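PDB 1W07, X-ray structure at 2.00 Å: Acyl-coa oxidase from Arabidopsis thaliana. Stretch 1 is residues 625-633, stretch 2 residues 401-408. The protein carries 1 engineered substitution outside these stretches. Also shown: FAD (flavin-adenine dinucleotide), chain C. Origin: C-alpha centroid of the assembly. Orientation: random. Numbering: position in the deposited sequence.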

# COMPACT_ATOMS: atom_id res chain seq x y z
N VAL B 625 -14.42 20.59 0.97
CA VAL B 625 -13.03 20.17 0.84
C VAL B 625 -11.96 21.23 0.55
O VAL B 625 -11.04 21.43 1.35
CB VAL B 625 -12.91 19.06 -0.27
CG1 VAL B 625 -11.48 18.54 -0.36
CG2 VAL B 625 -13.86 17.92 0.06
N TYR B 626 -12.07 21.88 -0.59
CA TYR B 626 -11.04 22.82 -0.99
C TYR B 626 -10.74 23.90 0.02
O TYR B 626 -9.58 24.14 0.35
CB TYR B 626 -11.40 23.40 -2.36
CG TYR B 626 -11.50 22.31 -3.43
CD1 TYR B 626 -12.56 22.30 -4.33
CD2 TYR B 626 -10.56 21.28 -3.50
CE1 TYR B 626 -12.68 21.29 -5.29
CE2 TYR B 626 -10.67 20.26 -4.46
CZ TYR B 626 -11.73 20.27 -5.35
OH TYR B 626 -11.87 19.26 -6.28
N PRO B 627 -11.77 24.57 0.54
CA PRO B 627 -11.48 25.62 1.52
C PRO B 627 -10.77 25.05 2.74
O PRO B 627 -9.86 25.67 3.28
CB PRO B 627 -12.87 26.17 1.85
CG PRO B 627 -13.61 26.01 0.55
CD PRO B 627 -13.19 24.62 0.12
N LYS B 628 -11.17 23.85 3.16
CA LYS B 628 -10.56 23.23 4.34
C LYS B 628 -9.14 22.73 4.10
O LYS B 628 -8.36 22.61 5.04
CB LYS B 628 -11.44 22.09 4.84
CG LYS B 628 -12.77 22.58 5.42
CD LYS B 628 -12.53 23.34 6.73
CE LYS B 628 -13.80 23.99 7.31
NZ LYS B 628 -13.50 24.67 8.61
N LEU B 629 -8.81 22.44 2.85
CA LEU B 629 -7.46 21.99 2.52
C LEU B 629 -6.52 23.17 2.72
O LEU B 629 -5.43 23.01 3.26
CB LEU B 629 -7.37 21.52 1.06
CG LEU B 629 -7.69 20.04 0.77
CD1 LEU B 629 -7.74 19.80 -0.74
CD2 LEU B 629 -6.62 19.15 1.41
N PHE B 630 -6.96 24.34 2.28
CA PHE B 630 -6.18 25.56 2.41
C PHE B 630 -6.00 25.88 3.89
O PHE B 630 -4.90 26.17 4.34
CB PHE B 630 -6.88 26.72 1.67
CG PHE B 630 -6.15 28.04 1.76
CD1 PHE B 630 -4.87 28.18 1.24
CD2 PHE B 630 -6.73 29.13 2.41
CE1 PHE B 630 -4.17 29.38 1.37
CE2 PHE B 630 -6.04 30.34 2.54
CZ PHE B 630 -4.76 30.46 2.02
N GLU B 631 -7.08 25.80 4.64
CA GLU B 631 -7.04 26.06 6.08
C GLU B 631 -6.02 25.16 6.79
O GLU B 631 -5.27 25.62 7.65
CB GLU B 631 -8.42 25.82 6.69
CG GLU B 631 -8.53 26.16 8.16
CD GLU B 631 -9.90 25.82 8.74
OE1 GLU B 631 -10.93 26.28 8.20
OE2 GLU B 631 -9.93 25.10 9.76
N GLU B 632 -5.99 23.88 6.43
CA GLU B 632 -5.05 22.97 7.07
C GLU B 632 -3.61 23.27 6.70
O GLU B 632 -2.73 23.21 7.56
CB GLU B 632 -5.38 21.52 6.71
CG GLU B 632 -6.54 20.96 7.49
CD GLU B 632 -6.30 20.96 8.99
OE1 GLU B 632 -7.21 21.40 9.72
OE2 GLU B 632 -5.23 20.51 9.44
N ALA B 633 -3.37 23.59 5.43
CA ALA B 633 -2.01 23.89 4.98
C ALA B 633 -1.37 24.96 5.83
O ALA B 633 -0.19 24.87 6.17
CB ALA B 633 -2.02 24.32 3.52
PA FAD C . -7.83 13.44 -10.62
O1A FAD C . -7.50 13.53 -12.06
O2A FAD C . -8.73 14.46 -10.03
O5B FAD C . -8.40 11.97 -10.32
C5B FAD C . -8.99 11.63 -9.06
C4B FAD C . -9.75 10.31 -9.18
O4B FAD C . -10.65 10.44 -10.29
C3B FAD C . -8.79 9.17 -9.54
O3B FAD C . -9.34 7.92 -9.11
C2B FAD C . -8.76 9.25 -11.06
O2B FAD C . -8.45 7.97 -11.61
C1B FAD C . -10.25 9.53 -11.32
N9A FAD C . -10.45 10.13 -12.65
C8A FAD C . -10.18 11.40 -12.99
N7A FAD C . -10.52 11.61 -14.26
C5A FAD C . -11.01 10.47 -14.74
C6A FAD C . -11.52 10.10 -15.98
N6A FAD C . -11.60 10.99 -16.97
N1A FAD C . -11.98 8.79 -16.15
C2A FAD C . -11.92 7.89 -15.08
N3A FAD C . -11.43 8.28 -13.91
C4A FAD C . -10.98 9.53 -13.72
N1 FAD C . 1.89 19.54 -10.40
C2 FAD C . 2.63 20.60 -10.95
O2 FAD C . 2.08 21.40 -11.69
N3 FAD C . 3.98 20.75 -10.59
C4 FAD C . 4.57 19.85 -9.69
O4 FAD C . 5.75 20.00 -9.38
C4X FAD C . 3.84 18.81 -9.15
N5 FAD C . 4.41 17.95 -8.20
C5X FAD C . 3.66 16.91 -7.63
C6 FAD C . 4.20 16.15 -6.59
C7 FAD C . 3.40 15.23 -5.92
C7M FAD C . 4.00 14.44 -4.75
C8 FAD C . 2.07 15.05 -6.29
C8M FAD C . 1.15 14.08 -5.54
C9 FAD C . 1.55 15.80 -7.34
C9A FAD C . 2.33 16.73 -8.01
N10 FAD C . 1.78 17.55 -9.00
C10 FAD C . 2.50 18.64 -9.51
C1' FAD C . 0.39 17.34 -9.47
C2' FAD C . 0.36 16.12 -10.39
O2' FAD C . 1.34 16.28 -11.42
C3' FAD C . -1.00 15.84 -11.04
O3' FAD C . -1.44 16.99 -11.77
C4' FAD C . -2.07 15.45 -10.02
O4' FAD C . -1.54 14.57 -9.02
C5' FAD C . -3.24 14.77 -10.73
O5' FAD C . -4.11 14.19 -9.76
P FAD C . -5.60 14.76 -9.54
O1P FAD C . -5.70 15.17 -8.12
O2P FAD C . -5.90 15.75 -10.59
O3P FAD C . -6.46 13.42 -9.77
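Stretch 2 401-408: GHGYLWCS

Stretch 1 is a helix, held by i to i+4 backbone bonds such as Ala633 N to Leu629 O at 3.0 Å, and it meets stretch 2 along a single stripe of side chains. Stretch 2 is not a second helix. Residues 401-404 have helical phi/psi without the regular bonds, Leu405 turns extended at -76/134, and 406-408 close into a 3-10 segment. The two stretches of the chain lie nearly crosswise, although the contacts advance in step, from Tyr626 against His402 to Glu632 against Cys407.

Tyr626 opens the contact modestly. Its CA-to-CB bond points sideways, but the m rotamer at chi1 brings the ring closer, with CE2 4.2 Å from His402 NE2 in an oblique approach. Pro627 and Lys628 are out of reach; Lys628 NZ instead forms a salt bridge with Glu631 OE1 at 3.1 Å, one turn along its own helix.

Leu629 is the center of the contact, giving up 73 Å² of the 238 Å² buried in all. It too starts sideways, and its forked end serves two neighborhoods. CD1 lies over one face of the His402 imidazole, 4.1 Å from the ring centroid and 13° off the normal, a CH-pi contact. CD2 packs against Leu405 CD1 at 3.9 Å and Cys407 SG at 3.7 Å. Three residues of an irregular segment thus converge on one leucine, all with CA-to-CB bonds directed toward the helix.

Phe630 and Glu631 are out of reach. The CA-to-CB bond of Glu632, one turn beyond Lys628, points toward stretch 2, and its CB lies 4.2 Å from Cys407 SG, where the backbones come closest, 7.4 Å between Glu632 CA and Cys407 CA.

No hydrogen bond crosses the contact. The rule it offers is packing around one branched residue, while Gly401 N, at the far end of stretch 2, donates a hydrogen bond to FAD O1P at 3.0 Å.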

# COMPACT_ATOMS: atom_id res chain seq x y z
N GLY B 401 -4.14 13.20 -6.41
CA GLY B 401 -3.06 13.91 -5.74
C GLY B 401 -3.30 14.28 -4.29
O GLY B 401 -2.44 14.03 -3.43
N HIS B 402 -4.46 14.89 -4.00
CA HIS B 402 -4.80 15.31 -2.65
C HIS B 402 -4.83 14.16 -1.65
O HIS B 402 -4.69 14.38 -0.46
CB HIS B 402 -6.15 16.05 -2.61
CG HIS B 402 -6.20 17.26 -3.48
ND1 HIS B 402 -5.11 18.07 -3.71
CD2 HIS B 402 -7.23 17.80 -4.18
CE1 HIS B 402 -5.46 19.06 -4.52
NE2 HIS B 402 -6.74 18.92 -4.82
N GLY B 403 -5.03 12.94 -2.13
CA GLY B 403 -5.04 11.82 -1.21
C GLY B 403 -3.65 11.60 -0.61
O GLY B 403 -3.51 10.89 0.40
N TYR B 404 -2.61 12.18 -1.20
CA TYR B 404 -1.25 12.03 -0.71
C TYR B 404 -0.97 12.91 0.51
O TYR B 404 0.01 12.70 1.24
CB TYR B 404 -0.26 12.34 -1.85
CG TYR B 404 1.19 11.96 -1.57
CD1 TYR B 404 1.55 10.65 -1.24
CD2 TYR B 404 2.19 12.92 -1.63
CE1 TYR B 404 2.88 10.31 -0.98
CE2 TYR B 404 3.51 12.60 -1.39
CZ TYR B 404 3.86 11.31 -1.07
OH TYR B 404 5.20 11.02 -0.87
N LEU B 405 -1.82 13.90 0.74
CA LEU B 405 -1.67 14.78 1.90
C LEU B 405 -2.12 14.09 3.17
O LEU B 405 -3.19 13.47 3.21
CB LEU B 405 -2.50 16.05 1.72
CG LEU B 405 -1.84 17.20 0.95
CD1 LEU B 405 -2.86 18.30 0.67
CD2 LEU B 405 -0.68 17.72 1.78
N TRP B 406 -1.33 14.20 4.23
CA TRP B 406 -1.68 13.59 5.50
C TRP B 406 -3.10 13.96 5.97
O TRP B 406 -3.81 13.12 6.52
CB TRP B 406 -0.69 14.01 6.57
CG TRP B 406 -0.79 13.20 7.81
CD1 TRP B 406 -0.18 12.01 8.04
CD2 TRP B 406 -1.57 13.49 8.98
NE1 TRP B 406 -0.52 11.54 9.29
CE2 TRP B 406 -1.37 12.43 9.88
CE3 TRP B 406 -2.41 14.55 9.35
CZ2 TRP B 406 -1.99 12.38 11.14
CZ3 TRP B 406 -3.03 14.50 10.61
CH2 TRP B 406 -2.81 13.43 11.49
N CYS B 407 -3.51 15.22 5.76
CA CYS B 407 -4.83 15.66 6.22
C CYS B 407 -5.99 14.96 5.49
O CYS B 407 -7.16 15.16 5.82
CB CYS B 407 -4.95 17.20 6.15
SG CYS B 407 -4.94 17.93 4.48
N SER B 408 -5.67 14.11 4.51
CA SER B 408 -6.75 13.38 3.84
C SER B 408 -7.21 12.23 4.77
O SER B 408 -8.27 11.63 4.53
CB SER B 408 -6.27 12.80 2.50
OG SER B 408 -5.40 11.70 2.67